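Local atomic coordinates of PrgA (Enterococcus faecalis, PDB entry 6Z9K), a protein that provides surface exclusion against unwanted conjugation as a cell-wall-anchored protein extending far from the enterococcal cell, represented here by its CAP domain, which binds magnesium. Residues Asn17-Phe22 against Ala36-Thr41; Tyr79-Leu84 against Leu96-Gln101; Thr195-Ser200 against Ile212-Tyr217. All blocks are in the same frame, centred on the assembly; numbering follows the deposited sequence.

Interaction 1. Residues Asn17-Phe22 against Ala36-Thr41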
loop_
_atom_site.group_PDB
_atom_site.type_symbol
_atom_site.label_atom_id
_atom_site.label_comp_id
_atom_site.label_asym_id
_atom_site.label_seq_id
_atom_site.Cartn_x
_atom_site.Cartn_y
_atom_site.Cartn_z
ATOM N N ASN A 17 14.284 2.533 -1.381
ATOM C CA ASN A 17 15.535 2.779 -2.153
ATOM C C ASN A 17 15.471 2.021 -3.476
ATOM O O ASN A 17 15.324 0.783 -3.449
ATOM C CB ASN A 17 16.734 2.333 -1.339
ATOM C CG ASN A 17 16.826 3.081 -0.028
ATOM O OD1 ASN A 17 16.837 4.314 -0.047
ATOM N ND2 ASN A 17 16.831 2.354 1.086
ATOM N N LEU A 18 15.496 2.731 -4.602
ATOM C CA LEU A 18 15.309 2.048 -5.891
ATOM C C LEU A 18 16.665 1.585 -6.371
ATOM O O LEU A 18 17.671 2.295 -6.303
ATOM C CB LEU A 18 14.652 2.942 -6.939
ATOM C CG LEU A 18 13.285 3.478 -6.548
ATOM C CD1 LEU A 18 12.691 4.283 -7.689
ATOM C CD2 LEU A 18 12.354 2.371 -6.121
ATOM N N PRO A 19 16.713 0.376 -6.939
ATOM C CA PRO A 19 17.951 -0.151 -7.511
ATOM C C PRO A 19 18.155 0.371 -8.922
ATOM O O PRO A 19 17.202 0.816 -9.582
ATOM C CB PRO A 19 17.660 -1.651 -7.575
ATOM C CG PRO A 19 16.185 -1.714 -7.838
ATOM C CD PRO A 19 15.601 -0.585 -7.008
ATOM N N PRO A 20 19.389 0.301 -9.452
ATOM C CA PRO A 20 19.598 0.582 -10.866
ATOM C C PRO A 20 18.771 -0.330 -11.760
ATOM O O PRO A 20 18.520 -1.491 -11.390
ATOM C CB PRO A 20 21.103 0.319 -11.071
ATOM C CG PRO A 20 21.701 0.398 -9.690
ATOM C CD PRO A 20 20.608 -0.156 -8.782
ATOM N N LYS A 21 18.296 0.219 -12.874
ATOM C CA LYS A 21 17.514 -0.484 -13.913
ATOM C C LYS A 21 16.104 -0.781 -13.456
ATOM O O LYS A 21 15.370 -1.408 -14.201
ATOM C CB LYS A 21 18.181 -1.785 -14.369
ATOM C CG LYS A 21 19.613 -1.589 -14.790
ATOM C CD LYS A 21 20.134 -2.838 -15.419
ATOM C CE LYS A 21 21.623 -2.810 -15.528
ATOM N NZ LYS A 21 22.173 -4.056 -16.108
ATOM N N PHE A 22 15.632 -0.160 -12.388
ATOM C CA PHE A 22 14.225 -0.330 -11.983
ATOM C C PHE A 22 13.282 0.328 -12.985
ATOM O O PHE A 22 13.601 1.384 -13.535
ATOM C CB PHE A 22 14.003 0.215 -10.575
ATOM C CG PHE A 22 12.645 -0.163 -10.011
ATOM C CD1 PHE A 22 12.332 -1.488 -9.742
ATOM C CD2 PHE A 22 11.677 0.790 -9.747
ATOM C CE1 PHE A 22 11.106 -1.838 -9.186
ATOM C CE2 PHE A 22 10.424 0.425 -9.267
ATOM C CZ PHE A 22 10.172 -0.876 -8.946
ATOM N N ALA A 36 17.605 -11.007 -11.395
ATOM C CA ALA A 36 18.118 -11.620 -10.158
ATOM C C ALA A 36 18.920 -10.559 -9.406
ATOM O O ALA A 36 18.798 -10.439 -8.162
ATOM C CB ALA A 36 18.915 -12.864 -10.454
ATOM N N THR A 37 19.795 -9.851 -10.125
ATOM C CA THR A 37 20.713 -8.846 -9.538
ATOM C C THR A 37 19.892 -7.702 -8.958
ATOM O O THR A 37 20.147 -7.297 -7.825
ATOM C CB THR A 37 21.699 -8.336 -10.603
ATOM O OG1 THR A 37 22.590 -9.405 -10.944
ATOM C CG2 THR A 37 22.495 -7.153 -10.129
ATOM N N LEU A 38 18.903 -7.221 -9.698
ATOM C CA LEU A 38 18.033 -6.102 -9.267
ATOM C C LEU A 38 17.323 -6.478 -7.972
ATOM O O LEU A 38 17.268 -5.620 -7.035
ATOM C CB LEU A 38 17.024 -5.734 -10.350
ATOM C CG LEU A 38 16.069 -4.575 -10.044
ATOM C CD1 LEU A 38 15.623 -3.899 -11.325
ATOM C CD2 LEU A 38 14.828 -5.049 -9.292
ATOM N N GLU A 39 16.720 -7.666 -7.954
ATOM C CA GLU A 39 15.899 -8.053 -6.790
ATOM C C GLU A 39 16.819 -8.267 -5.586
ATOM O O GLU A 39 16.474 -7.800 -4.470
ATOM C CB GLU A 39 15.033 -9.248 -7.142
ATOM C CG GLU A 39 14.047 -8.941 -8.230
ATOM C CD GLU A 39 12.973 -9.977 -8.457
ATOM O OE1 GLU A 39 13.168 -11.135 -7.977
ATOM O OE2 GLU A 39 12.029 -9.653 -9.164
ATOM N N LYS A 40 17.971 -8.890 -5.776
ATOM C CA LYS A 40 18.878 -9.145 -4.636
ATOM C C LYS A 40 19.370 -7.804 -4.068
ATOM O O LYS A 40 19.335 -7.604 -2.810
ATOM C CB LYS A 40 20.032 -10.031 -5.063
ATOM C CG LYS A 40 21.023 -10.341 -3.960
ATOM C CD LYS A 40 22.200 -11.106 -4.497
ATOM C CE LYS A 40 23.273 -11.347 -3.451
ATOM N NZ LYS A 40 23.014 -12.667 -2.827
ATOM N N THR A 41 19.717 -6.876 -4.946
ATOM C CA THR A 41 20.227 -5.530 -4.574
ATOM C C THR A 41 19.099 -4.813 -3.810
ATOM O O THR A 41 19.304 -4.227 -2.729
ATOM C CB THR A 41 20.604 -4.708 -5.816
ATOM O OG1 THR A 41 21.703 -5.386 -6.424
ATOM C CG2 THR A 41 20.988 -3.282 -5.500
#
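Pro19 and Leu38 carry this contact, which is van der Waals packing, side chain on side chain and side chain on backbone. The pyrrolidine ring of Pro19 presents its CG to the branch point of Leu38, with Pro19 CG 3.6 Å from Leu38 CG, and the two side chains cross obliquely. A chi1 of -179° puts Leu38 CG anti to the backbone N, at the proline; the two methyls then meet different partners. CD2 stays by the proline, with Leu38 CD2 3.9 Å from Pro19 CG, and also approaches the edge of the Phe22 ring near its plane, where Leu38 CD2 and Phe22 CD1 are 4.4 Å apart. CD1 instead meets backbone, packing against the carbonyl oxygen of Pro20 (Leu38 CD1 to Pro20 O, 3.8 Å) and the carbonyl carbon of Lys21. One turn on, Thr41 adds its methyl group, with Thr41 CG2 4.2 Å from Pro19 CB.

The backbone met by CD1 is a type II beta turn from Pro19 to Phe22, closed by a weak bond from Phe22 N to Pro19 O. A loop ahead of helix 26-29 is thus folded against helix 32-45, with a leucine of the helix set against the proline that begins the turn.

The polar interactions lie within or beyond the two segments. Thr41 OG1 bonds to Thr37 O at 2.8 Å from above the carbonyl plane, while Thr41 N reaches the same oxygen from the opposite face. The Lys21 side chain leads away to a salt bridge with Glu34. Phe22 makes an edge-to-face stack with Phe176 of helix 160-176, a helix that Pro19 also touches.

Interaction 2. Residues Tyr79-Leu84 against Leu96-Gln101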
loop_
_atom_site.group_PDB
_atom_site.type_symbol
_atom_site.label_atom_id
_atom_site.label_comp_id
_atom_site.label_asym_id
_atom_site.label_seq_id
_atom_site.Cartn_x
_atom_site.Cartn_y
_atom_site.Cartn_z
ATOM N N TYR A 79 0.313 7.700 4.941
ATOM C CA TYR A 79 1.658 7.107 5.147
ATOM C C TYR A 79 2.037 6.230 3.957
ATOM O O TYR A 79 3.101 6.347 3.330
ATOM C CB TYR A 79 1.658 6.261 6.406
ATOM C CG TYR A 79 2.860 5.379 6.523
ATOM C CD1 TYR A 79 4.085 5.865 6.948
ATOM C CD2 TYR A 79 2.802 4.053 6.204
ATOM C CE1 TYR A 79 5.195 5.048 7.062
ATOM C CE2 TYR A 79 3.899 3.220 6.289
ATOM C CZ TYR A 79 5.124 3.706 6.709
ATOM O OH TYR A 79 6.208 2.872 6.848
ATOM N N THR A 80 1.071 5.400 3.556
ATOM C CA THR A 80 1.282 4.397 2.495
ATOM C C THR A 80 1.383 5.084 1.132
ATOM O O THR A 80 2.278 4.775 0.351
ATOM C CB THR A 80 0.128 3.403 2.484
ATOM O OG1 THR A 80 -0.081 2.868 3.799
ATOM C CG2 THR A 80 0.372 2.301 1.475
ATOM N N THR A 81 0.539 6.072 0.920
ATOM C CA THR A 81 0.466 6.778 -0.371
ATOM C C THR A 81 1.745 7.589 -0.538
ATOM O O THR A 81 2.255 7.720 -1.672
ATOM C CB THR A 81 -0.836 7.566 -0.498
ATOM O OG1 THR A 81 -1.955 6.681 -0.282
ATOM C CG2 THR A 81 -0.946 8.129 -1.893
ATOM N N GLU A 82 2.271 8.156 0.525
ATOM C CA GLU A 82 3.554 8.910 0.421
ATOM C C GLU A 82 4.637 7.965 -0.066
ATOM O O GLU A 82 5.441 8.356 -0.944
ATOM C CB GLU A 82 3.929 9.488 1.777
ATOM C CG GLU A 82 3.164 10.761 2.135
ATOM C CD GLU A 82 3.464 11.292 3.519
ATOM O OE1 GLU A 82 4.150 10.597 4.281
ATOM O OE2 GLU A 82 2.979 12.400 3.827
ATOM N N LEU A 83 4.737 6.773 0.535
ATOM C CA LEU A 83 5.808 5.856 0.109
ATOM C C LEU A 83 5.628 5.483 -1.363
ATOM O O LEU A 83 6.644 5.470 -2.119
ATOM C CB LEU A 83 5.795 4.579 0.955
ATOM C CG LEU A 83 6.097 4.803 2.425
ATOM C CD1 LEU A 83 6.103 3.447 3.174
ATOM C CD2 LEU A 83 7.386 5.548 2.638
ATOM N N LEU A 84 4.426 5.136 -1.769
ATOM C CA LEU A 84 4.204 4.686 -3.150
ATOM C C LEU A 84 4.378 5.849 -4.132
ATOM O O LEU A 84 4.952 5.634 -5.214
ATOM C CB LEU A 84 2.838 4.020 -3.262
ATOM C CG LEU A 84 2.541 3.416 -4.615
ATOM C CD1 LEU A 84 3.600 2.383 -5.044
ATOM C CD2 LEU A 84 1.149 2.772 -4.596
ATOM N N LEU A 96 -0.913 9.725 -6.585
ATOM C CA LEU A 96 -2.177 9.248 -5.979
ATOM C C LEU A 96 -2.624 10.209 -4.895
ATOM O O LEU A 96 -1.810 10.716 -4.151
ATOM C CB LEU A 96 -1.985 7.837 -5.423
ATOM C CG LEU A 96 -1.304 6.854 -6.378
ATOM C CD1 LEU A 96 -0.906 5.579 -5.695
ATOM C CD2 LEU A 96 -2.167 6.516 -7.569
ATOM N N SER A 97 -3.935 10.390 -4.812
ATOM C CA SER A 97 -4.624 11.144 -3.758
ATOM C C SER A 97 -5.065 10.173 -2.679
ATOM O O SER A 97 -5.165 8.969 -2.984
ATOM C CB SER A 97 -5.793 11.902 -4.310
ATOM O OG SER A 97 -6.802 11.042 -4.811
ATOM N N VAL A 98 -5.323 10.720 -1.491
ATOM C CA VAL A 98 -6.134 10.103 -0.431
ATOM C C VAL A 98 -7.373 10.969 -0.268
ATOM O O VAL A 98 -7.262 12.185 -0.187
ATOM C CB VAL A 98 -5.324 9.995 0.855
ATOM C CG1 VAL A 98 -6.201 9.478 1.976
ATOM C CG2 VAL A 98 -4.142 9.081 0.632
ATOM N N SER A 99 -8.538 10.343 -0.241
ATOM C CA SER A 99 -9.818 11.063 -0.061
ATOM C C SER A 99 -10.711 10.331 0.915
ATOM O O SER A 99 -10.476 9.156 1.163
ATOM C CB SER A 99 -10.490 11.206 -1.397
ATOM O OG SER A 99 -10.723 9.945 -1.943
ATOM N N ASP A 100 -11.751 10.982 1.415
ATOM C CA ASP A 100 -12.804 10.263 2.180
ATOM C C ASP A 100 -13.326 9.114 1.312
ATOM O O ASP A 100 -13.566 8.043 1.841
ATOM C CB ASP A 100 -13.886 11.246 2.596
ATOM C CG ASP A 100 -13.246 12.404 3.337
ATOM O OD1 ASP A 100 -12.530 12.113 4.316
ATOM O OD2 ASP A 100 -13.332 13.549 2.833
ATOM N N GLN A 101 -13.433 9.330 0.019
ATOM C CA GLN A 101 -13.949 8.338 -0.953
ATOM C C GLN A 101 -13.029 7.110 -0.971
ATOM O O GLN A 101 -13.505 5.995 -0.838
ATOM C CB GLN A 101 -14.007 8.945 -2.346
ATOM C CG GLN A 101 -14.408 7.979 -3.430
ATOM C CD GLN A 101 -14.718 8.732 -4.702
ATOM O OE1 GLN A 101 -13.862 9.353 -5.310
ATOM N NE2 GLN A 101 -15.962 8.592 -5.147
#
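Thr81 faces Leu96 and Val98 with a different branch for each. Its methyl, anti to the backbone N, packs on the start of segment 96-101, where Thr81 CG2 lies 3.5 Å from Leu96 O and Thr81 CG2 lies 3.7 Å from Leu96 CB. Its hydroxyl, beside the backbone N (chi1 -55°), abuts a methyl group, with Thr81 OG1 3.4 Å from Val98 CG2. One turn further along helix 70-90, Leu84 extends a methyl to the end of Leu96, and Leu84 CD2 and Leu96 CD1 meet at 3.6 Å.

This tight part is buried, and Leu197 of strand 196-202 packs on Thr81, Leu84 and Leu96 alike. Between the two packed residues, Ser97 points away from the helix, its backbone bonded to Thr195 and Leu197. Strand 97-98 thus runs beside the edge strand 196-202 of the CAP domain's central sheet, and both pack on helix 70-90. After Val98 the chain leaves that helix. Ser99 becomes the N-cap of helix 100-112, its OG accepting a hydrogen bond from Ser102 N, and the exposed Asp100 comes back to helix 70-90 through a salt bridge with Lys74, outside the packed core.

Burial of the Thr81 hydroxyl against valine and leucine is consistent with its hydrogen bond to Ser77 O; with OG1 bonded within its own helix, Thr81 meets segment 96-101 by van der Waals contact alone.

Interaction 3. Residues Thr195-Ser200 against Ile212-Tyr217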
loop_
_atom_site.group_PDB
_atom_site.type_symbol
_atom_site.label_atom_id
_atom_site.label_comp_id
_atom_site.label_asym_id
_atom_site.label_seq_id
_atom_site.Cartn_x
_atom_site.Cartn_y
_atom_site.Cartn_z
ATOM N N THR A 195 -5.185 7.359 -9.681
ATOM C CA THR A 195 -5.278 8.694 -9.076
ATOM C C THR A 195 -5.622 8.625 -7.604
ATOM O O THR A 195 -5.607 9.697 -6.994
ATOM C CB THR A 195 -6.335 9.537 -9.805
ATOM O OG1 THR A 195 -7.623 8.973 -9.633
ATOM C CG2 THR A 195 -5.951 9.697 -11.257
ATOM N N ALA A 196 -5.919 7.442 -7.020
ATOM C CA ALA A 196 -6.426 7.419 -5.637
ATOM C C ALA A 196 -6.017 6.127 -4.950
ATOM O O ALA A 196 -5.845 5.094 -5.630
ATOM C CB ALA A 196 -7.934 7.561 -5.628
ATOM N N LEU A 197 -5.797 6.211 -3.655
ATOM C CA LEU A 197 -5.431 5.028 -2.841
ATOM C C LEU A 197 -6.098 5.147 -1.480
ATOM O O LEU A 197 -6.181 6.223 -0.907
ATOM C CB LEU A 197 -3.903 4.950 -2.738
ATOM C CG LEU A 197 -3.369 3.657 -2.130
ATOM C CD1 LEU A 197 -1.984 3.371 -2.664
ATOM C CD2 LEU A 197 -3.294 3.734 -0.620
ATOM N N GLY A 198 -6.498 3.992 -0.949
ATOM C CA GLY A 198 -6.950 3.855 0.440
ATOM C C GLY A 198 -6.335 2.586 1.009
ATOM O O GLY A 198 -6.271 1.583 0.263
ATOM N N VAL A 199 -6.001 2.574 2.287
ATOM C CA VAL A 199 -5.457 1.370 2.978
ATOM C C VAL A 199 -6.401 0.962 4.090
ATOM O O VAL A 199 -6.751 1.789 4.918
ATOM C CB VAL A 199 -4.037 1.623 3.537
ATOM C CG1 VAL A 199 -3.492 0.371 4.208
ATOM C CG2 VAL A 199 -3.106 2.122 2.437
ATOM N N SER A 200 -6.753 -0.301 4.122
ATOM C CA SER A 200 -7.539 -0.814 5.249
ATOM C C SER A 200 -6.893 -2.088 5.785
ATOM O O SER A 200 -5.935 -2.620 5.215
ATOM C CB SER A 200 -8.946 -1.059 4.807
ATOM O OG SER A 200 -8.954 -1.905 3.659
ATOM N N ILE A 212 -3.574 -6.564 5.272
ATOM C CA ILE A 212 -3.466 -5.169 4.779
ATOM C C ILE A 212 -4.061 -5.144 3.384
ATOM O O ILE A 212 -3.577 -5.864 2.498
ATOM C CB ILE A 212 -2.003 -4.731 4.735
ATOM C CG1 ILE A 212 -1.323 -4.920 6.099
ATOM C CG2 ILE A 212 -1.959 -3.291 4.191
ATOM C CD1 ILE A 212 0.201 -4.769 6.071
ATOM N N HIS A 213 -5.037 -4.274 3.170
ATOM C CA HIS A 213 -5.711 -4.098 1.862
ATOM C C HIS A 213 -5.267 -2.751 1.275
ATOM O O HIS A 213 -5.629 -1.719 1.837
ATOM C CB HIS A 213 -7.255 -4.094 2.027
ATOM C CG HIS A 213 -7.851 -5.263 2.757
ATOM N ND1 HIS A 213 -8.531 -6.279 2.096
ATOM C CD2 HIS A 213 -7.950 -5.554 4.078
ATOM C CE1 HIS A 213 -8.962 -7.168 2.993
ATOM N NE2 HIS A 213 -8.626 -6.742 4.208
ATOM N N ILE A 214 -4.498 -2.791 0.197
ATOM C CA ILE A 214 -4.155 -1.568 -0.557
ATOM C C ILE A 214 -5.104 -1.489 -1.751
ATOM O O ILE A 214 -5.070 -2.323 -2.625
ATOM C CB ILE A 214 -2.665 -1.562 -0.953
ATOM C CG1 ILE A 214 -1.769 -1.591 0.290
ATOM C CG2 ILE A 214 -2.403 -0.340 -1.851
ATOM C CD1 ILE A 214 -0.253 -1.490 0.004
ATOM N N ILE A 215 -5.987 -0.497 -1.709
ATOM C CA ILE A 215 -7.063 -0.259 -2.698
ATOM C C ILE A 215 -6.666 0.952 -3.559
ATOM O O ILE A 215 -6.376 2.002 -3.006
ATOM C CB ILE A 215 -8.416 -0.095 -1.991
ATOM C CG1 ILE A 215 -8.703 -1.264 -1.025
ATOM C CG2 ILE A 215 -9.470 0.082 -3.067
ATOM C CD1 ILE A 215 -8.552 -2.611 -1.609
ATOM N N SER A 216 -6.533 0.780 -4.859
ATOM C CA SER A 216 -6.108 1.924 -5.719
ATOM C C SER A 216 -6.759 1.824 -7.085
ATOM O O SER A 216 -7.165 0.736 -7.513
ATOM C CB SER A 216 -4.608 1.983 -5.799
ATOM O OG SER A 216 -4.058 0.796 -6.329
ATOM N N TYR A 217 -6.951 2.962 -7.744
ATOM C CA TYR A 217 -7.742 3.023 -8.985
ATOM C C TYR A 217 -7.578 4.412 -9.588
ATOM O O TYR A 217 -7.068 5.350 -8.908
ATOM C CB TYR A 217 -9.234 2.760 -8.664
ATOM C CG TYR A 217 -9.756 3.650 -7.567
ATOM C CD1 TYR A 217 -10.224 4.948 -7.799
ATOM C CD2 TYR A 217 -9.768 3.186 -6.237
ATOM C CE1 TYR A 217 -10.639 5.772 -6.756
ATOM C CE2 TYR A 217 -10.132 4.027 -5.196
ATOM C CZ TYR A 217 -10.621 5.298 -5.448
ATOM O OH TYR A 217 -11.033 6.154 -4.451
#
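Tyr217 spreads its ring against Ala196 at one end of an antiparallel hairpin, and the small alanine methyl meets the outer part of the ring, with Ala196 CB 3.4 Å from Tyr217 CE1. A chi1 of 52° sets Tyr217 CG between the backbone N and the carbonyl carbon; Ala196 O lies over one ring face. A classic beta bulge shapes this end: Thr195 N and Ala196 N both bond to Tyr217 O, at 2.9 Å and 3.0 Å. Gly198 pairs with Ile215, whose side chain shares the face of Ala196 and Tyr217; Ile215 CB packs 3.5 Å from Gly198 O. Farther along, Ser200 OG, bonded to Ala106 O, fits beside the base of the imidazole, 3.2 Å from His213 CB; His213 ND1 bonds to Glu144.

The other face is mostly aliphatic, except Ser216, whose OG bonds to Lys194 NZ. Leu197 CD1 rests on Ile214 CG2 at 3.8 Å, and Val199 lies alongside Ile212.

Leu197 and Val199 pack on helix 70-90, Ile212 and Ile214 on helix 160-176. On the opposite face, Ser200, Ile215 and Tyr217 meet helix 100-112. Strand 211-217 is the middle strand, with 144-148 along its other edge, completing an alpha-beta-alpha sandwich characteristic of CAP domains.

Overall arrangement
Along the chain the three contacts follow in series. Interactions 2 and 3 form one continuous core, their centres 7 Å apart: Ser97 O accepts a probable hydrogen bond from Leu197 N, and Thr80 and Thr81 of helix 70-90 pack on Val199 and Leu197. Interaction 1 is peripheral, its centre about 25 Å from each of the others, yet Phe22 reaches Val87 of the same helix 70-90. Helix 160-176 also links them, touching Pro19 and Phe22 at its C-terminal end and Ile212 and Ile214 in its middle. The N-terminal segment is thus packed onto the CAP core, whose magnesium ion, at Leu146 and His185, lies about 8 Å from the Ile214 side chain.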